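Long-range contact in type IV pilus assembly protein PilF (Thermus thermophilus HB8, PDB 5OIU), which probably hydrolyses ATP as a hexameric AAA+ motor to power assembly of the type IV pilus: residues Leu163-Glu177 against Phe207-Glu219. Sequence-based numbering, arbitrary orientation.
Sequences LKRIATPDKNTQTIE and FLRQDPDIIMVGE
Over one face of the F207 ring sits CG of Q174, 3.5 Å from the ring centroid and almost on its normal. CG leaves the backbone anti to N (chi1 178°), then the chain folds at chi2 (69°) and brings the amide back to its own strand, where NE2 donates to T175 O. That same carbonyl oxygen meets the ring edge, 3.4 Å from F207 CZ, while OE1 takes a hydrogen bond from a water that also donates to Q210 OE1; Q210 NE2 is hydrogen-bonded to S97 OG of the second subunit.

The backbones behind this contact pair as parallel strands, 173-177 and 214-217, their axes 10° apart. Q174 N donates to I214 O, M216 N to Q174 O, I176 N to M216 O and G218 N to I176 O (2.7 Å). At the start of the pair N172 O accepts hydrogen bonds from two backbone amides, D213 N and I214 N. D213 answers with OD2, whose anti lone pair takes N172 N at 2.8 Å; this carboxylate also pairs with R41 of the second subunit. N172 ND2 reaches D211 O at 3.1 Å: the oxygen lies in the plane of the N172 amide, yet ND2 approaches from above the carbonyl plane.

On the face carrying T173 and T175, helix 155-166 closes over the strands: L163 CD2 touches I214 CG2 and its CD1 meets M216 CG, while I214 CD1 packs 3.7 Å from I166 CG1. K171 NZ bonds to I166 O, tying the returning loop to the helix end. Helix 200-206 covers the face bearing I176 and V217.

Helix 155-166 follows the P-loop, and G218, next after V217, lies about 7 Å from the bound magnesium ion and about 8 Å from ATP (nearest atoms). Neighbouring parallel strands flanked by helices on both faces are the core of the P-loop NTPase fold.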
# COMPACT_ATOMS: atom_id res chain seq x y z
N LEU C 163 31.23 15.29 -14.93
CA LEU C 163 31.22 16.69 -15.32
C LEU C 163 32.51 17.09 -16.05
O LEU C 163 32.47 17.91 -16.97
CB LEU C 163 31.01 17.57 -14.08
CG LEU C 163 29.66 17.45 -13.34
CD1 LEU C 163 29.51 18.57 -12.32
CD2 LEU C 163 28.45 17.41 -14.28
N LYS C 164 33.65 16.51 -15.66
CA LYS C 164 34.89 16.75 -16.39
C LYS C 164 34.74 16.41 -17.87
O LYS C 164 35.23 17.14 -18.74
CB LYS C 164 36.03 15.96 -15.78
CG LYS C 164 37.37 16.65 -15.85
CD LYS C 164 38.42 15.89 -15.03
CE LYS C 164 39.82 16.50 -15.18
NZ LYS C 164 40.44 16.71 -13.83
N ARG C 165 34.03 15.33 -18.18
CA ARG C 165 33.84 14.97 -19.58
C ARG C 165 32.79 15.85 -20.26
O ARG C 165 33.04 16.38 -21.34
CB ARG C 165 33.46 13.50 -19.71
CG ARG C 165 33.27 13.05 -21.16
CD ARG C 165 34.52 13.27 -22.03
NE ARG C 165 35.76 12.85 -21.37
CZ ARG C 165 36.24 11.61 -21.37
NH1 ARG C 165 35.60 10.65 -22.02
NH2 ARG C 165 37.36 11.32 -20.72
N ILE C 166 31.62 16.03 -19.65
CA ILE C 166 30.48 16.54 -20.40
C ILE C 166 30.24 18.04 -20.27
O ILE C 166 29.40 18.57 -21.02
CB ILE C 166 29.17 15.79 -20.02
CG1 ILE C 166 28.73 16.13 -18.59
CG2 ILE C 166 29.33 14.29 -20.25
CD1 ILE C 166 27.39 15.56 -18.20
N ALA C 167 30.92 18.75 -19.37
CA ALA C 167 30.69 20.20 -19.20
C ALA C 167 31.58 21.00 -20.16
O ALA C 167 32.51 21.72 -19.79
CB ALA C 167 30.89 20.61 -17.75
N THR C 168 31.24 20.90 -21.44
CA THR C 168 31.97 21.58 -22.49
C THR C 168 31.64 23.07 -22.54
O THR C 168 30.58 23.50 -22.07
CB THR C 168 31.65 20.89 -23.80
OG1 THR C 168 30.22 20.83 -23.95
CG2 THR C 168 32.20 19.48 -23.77
N PRO C 169 32.54 23.90 -23.09
CA PRO C 169 32.30 25.36 -23.09
C PRO C 169 31.09 25.81 -23.91
O PRO C 169 30.67 26.96 -23.75
CB PRO C 169 33.60 25.94 -23.68
CG PRO C 169 34.64 24.85 -23.55
CD PRO C 169 33.89 23.54 -23.59
N ASP C 170 30.50 24.99 -24.77
CA ASP C 170 29.24 25.43 -25.34
C ASP C 170 28.07 25.35 -24.35
O ASP C 170 26.97 25.77 -24.71
CB ASP C 170 28.88 24.61 -26.58
CG ASP C 170 28.93 23.12 -26.29
OD1 ASP C 170 29.55 22.75 -25.25
OD2 ASP C 170 28.35 22.33 -27.09
N LYS C 171 28.27 24.83 -23.14
CA LYS C 171 27.18 24.49 -22.22
C LYS C 171 27.28 25.28 -20.91
O LYS C 171 28.38 25.60 -20.45
CB LYS C 171 27.17 22.98 -21.91
CG LYS C 171 26.87 22.05 -23.09
CD LYS C 171 26.75 20.60 -22.63
CE LYS C 171 27.23 19.61 -23.67
NZ LYS C 171 27.65 18.29 -23.05
N ASN C 172 26.12 25.57 -20.30
CA ASN C 172 26.08 26.14 -18.95
C ASN C 172 25.89 24.99 -17.96
O ASN C 172 24.82 24.37 -17.92
CB ASN C 172 24.99 27.19 -18.79
CG ASN C 172 24.86 27.71 -17.34
OD1 ASN C 172 25.83 27.69 -16.58
ND2 ASN C 172 23.66 28.19 -16.97
N THR C 173 26.93 24.71 -17.18
CA THR C 173 26.92 23.73 -16.11
C THR C 173 26.81 24.43 -14.76
O THR C 173 27.64 25.29 -14.44
CB THR C 173 28.18 22.88 -16.15
OG1 THR C 173 28.30 22.31 -17.46
CG2 THR C 173 28.15 21.77 -15.06
N GLN C 174 25.80 24.06 -13.98
CA GLN C 174 25.50 24.69 -12.70
C GLN C 174 25.27 23.61 -11.64
O GLN C 174 24.43 22.73 -11.83
CB GLN C 174 24.28 25.59 -12.83
CG GLN C 174 23.87 26.26 -11.53
CD GLN C 174 24.87 27.30 -11.09
OE1 GLN C 174 25.04 28.33 -11.76
NE2 GLN C 174 25.54 27.04 -9.97
N THR C 175 25.99 23.71 -10.52
CA THR C 175 25.88 22.77 -9.40
C THR C 175 25.26 23.46 -8.19
O THR C 175 25.29 24.69 -8.05
CB THR C 175 27.25 22.21 -9.00
OG1 THR C 175 27.98 23.20 -8.27
CG2 THR C 175 28.08 21.83 -10.19
N ILE C 176 24.68 22.66 -7.30
CA ILE C 176 24.34 23.07 -5.95
C ILE C 176 24.87 22.00 -5.00
O ILE C 176 24.61 20.80 -5.19
CB ILE C 176 22.83 23.31 -5.76
CG1 ILE C 176 22.52 23.81 -4.35
CG2 ILE C 176 22.01 22.08 -6.13
CD1 ILE C 176 23.18 25.12 -4.03
N GLU C 177 25.65 22.41 -4.00
CA GLU C 177 26.50 21.48 -3.27
C GLU C 177 26.51 21.83 -1.79
O GLU C 177 26.40 22.99 -1.40
CB GLU C 177 27.94 21.48 -3.82
CG GLU C 177 28.03 21.22 -5.31
CD GLU C 177 29.45 21.05 -5.79
OE1 GLU C 177 30.22 20.32 -5.12
OE2 GLU C 177 29.81 21.66 -6.83
N PHE C 207 17.73 28.07 -10.45
CA PHE C 207 18.45 27.53 -11.61
C PHE C 207 17.60 27.50 -12.87
O PHE C 207 18.16 27.49 -13.97
CB PHE C 207 18.92 26.11 -11.33
CG PHE C 207 20.05 26.03 -10.38
CD1 PHE C 207 20.48 27.14 -9.68
CD2 PHE C 207 20.69 24.81 -10.16
CE1 PHE C 207 21.50 27.07 -8.79
CE2 PHE C 207 21.74 24.73 -9.26
CZ PHE C 207 22.14 25.86 -8.59
N LEU C 208 16.28 27.48 -12.74
CA LEU C 208 15.43 27.39 -13.93
C LEU C 208 15.43 28.69 -14.74
O LEU C 208 15.10 28.66 -15.93
CB LEU C 208 14.02 26.97 -13.52
CG LEU C 208 14.08 25.53 -12.98
CD1 LEU C 208 12.70 24.95 -12.75
CD2 LEU C 208 14.92 24.64 -13.92
N ARG C 209 15.81 29.82 -14.14
CA ARG C 209 15.92 31.07 -14.88
C ARG C 209 17.37 31.44 -15.15
O ARG C 209 17.65 32.59 -15.48
CB ARG C 209 15.20 32.18 -14.12
CG ARG C 209 13.72 32.18 -14.44
CD ARG C 209 12.97 33.35 -13.83
NE ARG C 209 12.52 33.06 -12.48
CZ ARG C 209 11.37 32.47 -12.19
NH1 ARG C 209 10.55 32.10 -13.17
NH2 ARG C 209 11.04 32.23 -10.92
N GLN C 210 18.28 30.48 -15.06
CA GLN C 210 19.70 30.70 -15.29
C GLN C 210 20.19 30.03 -16.56
O GLN C 210 21.41 29.86 -16.73
CB GLN C 210 20.50 30.20 -14.09
CG GLN C 210 20.53 31.18 -12.93
CD GLN C 210 21.73 32.14 -13.00
OE1 GLN C 210 22.82 31.74 -13.39
NE2 GLN C 210 21.52 33.40 -12.63
N ASP C 211 19.26 29.65 -17.44
CA ASP C 211 19.49 29.02 -18.74
C ASP C 211 20.62 28.00 -18.63
O ASP C 211 21.67 28.14 -19.29
CB ASP C 211 19.77 30.08 -19.81
CG ASP C 211 20.05 29.52 -21.22
OD1 ASP C 211 19.15 28.80 -21.71
OD2 ASP C 211 21.02 29.99 -21.91
N PRO C 212 20.43 26.93 -17.85
CA PRO C 212 21.43 25.88 -17.76
C PRO C 212 21.23 24.80 -18.83
O PRO C 212 20.17 24.65 -19.43
CB PRO C 212 21.16 25.31 -16.35
CG PRO C 212 19.64 25.30 -16.24
CD PRO C 212 19.20 26.55 -17.09
N ASP C 213 22.28 24.02 -19.03
CA ASP C 213 22.23 22.78 -19.79
C ASP C 213 22.41 21.57 -18.90
O ASP C 213 21.67 20.59 -18.99
CB ASP C 213 23.30 22.77 -20.90
CG ASP C 213 23.11 23.90 -21.91
OD1 ASP C 213 22.19 23.80 -22.75
OD2 ASP C 213 23.87 24.89 -21.83
N ILE C 214 23.39 21.64 -18.00
CA ILE C 214 23.71 20.57 -17.08
C ILE C 214 23.53 21.10 -15.67
O ILE C 214 24.10 22.14 -15.31
CB ILE C 214 25.15 20.06 -17.28
CG1 ILE C 214 25.30 19.43 -18.67
CG2 ILE C 214 25.54 19.11 -16.15
CD1 ILE C 214 26.76 19.22 -19.09
N ILE C 215 22.72 20.40 -14.88
CA ILE C 215 22.52 20.74 -13.48
C ILE C 215 23.06 19.60 -12.64
O ILE C 215 22.79 18.43 -12.91
CB ILE C 215 21.04 20.99 -13.17
CG1 ILE C 215 20.59 22.30 -13.83
CG2 ILE C 215 20.82 21.04 -11.67
CD1 ILE C 215 19.11 22.48 -13.93
N MET C 216 23.82 19.95 -11.60
CA MET C 216 24.31 18.96 -10.65
C MET C 216 23.74 19.27 -9.27
O MET C 216 23.99 20.34 -8.72
CB MET C 216 25.84 18.95 -10.59
CG MET C 216 26.40 17.63 -10.05
SD MET C 216 26.35 17.46 -8.24
CE MET C 216 27.91 18.23 -7.79
N VAL C 217 22.98 18.33 -8.73
CA VAL C 217 22.42 18.45 -7.39
C VAL C 217 23.28 17.58 -6.47
O VAL C 217 23.33 16.36 -6.61
CB VAL C 217 20.95 18.03 -7.38
CG1 VAL C 217 20.40 18.09 -5.98
CG2 VAL C 217 20.14 18.92 -8.30
N GLY C 218 23.98 18.22 -5.52
CA GLY C 218 24.95 17.50 -4.71
C GLY C 218 24.32 16.43 -3.84
O GLY C 218 24.95 15.40 -3.56
N GLU C 219 23.08 16.65 -3.42
CA GLU C 219 22.35 15.69 -2.60
C GLU C 219 20.86 15.93 -2.76
O GLU C 219 20.39 17.05 -2.53
CB GLU C 219 22.77 15.82 -1.13
CG GLU C 219 23.00 14.51 -0.43
CD GLU C 219 22.75 14.59 1.07
OE1 GLU C 219 23.24 15.56 1.71
OE2 GLU C 219 22.06 13.68 1.61
O HOH W 1 24.12 29.56 -13.95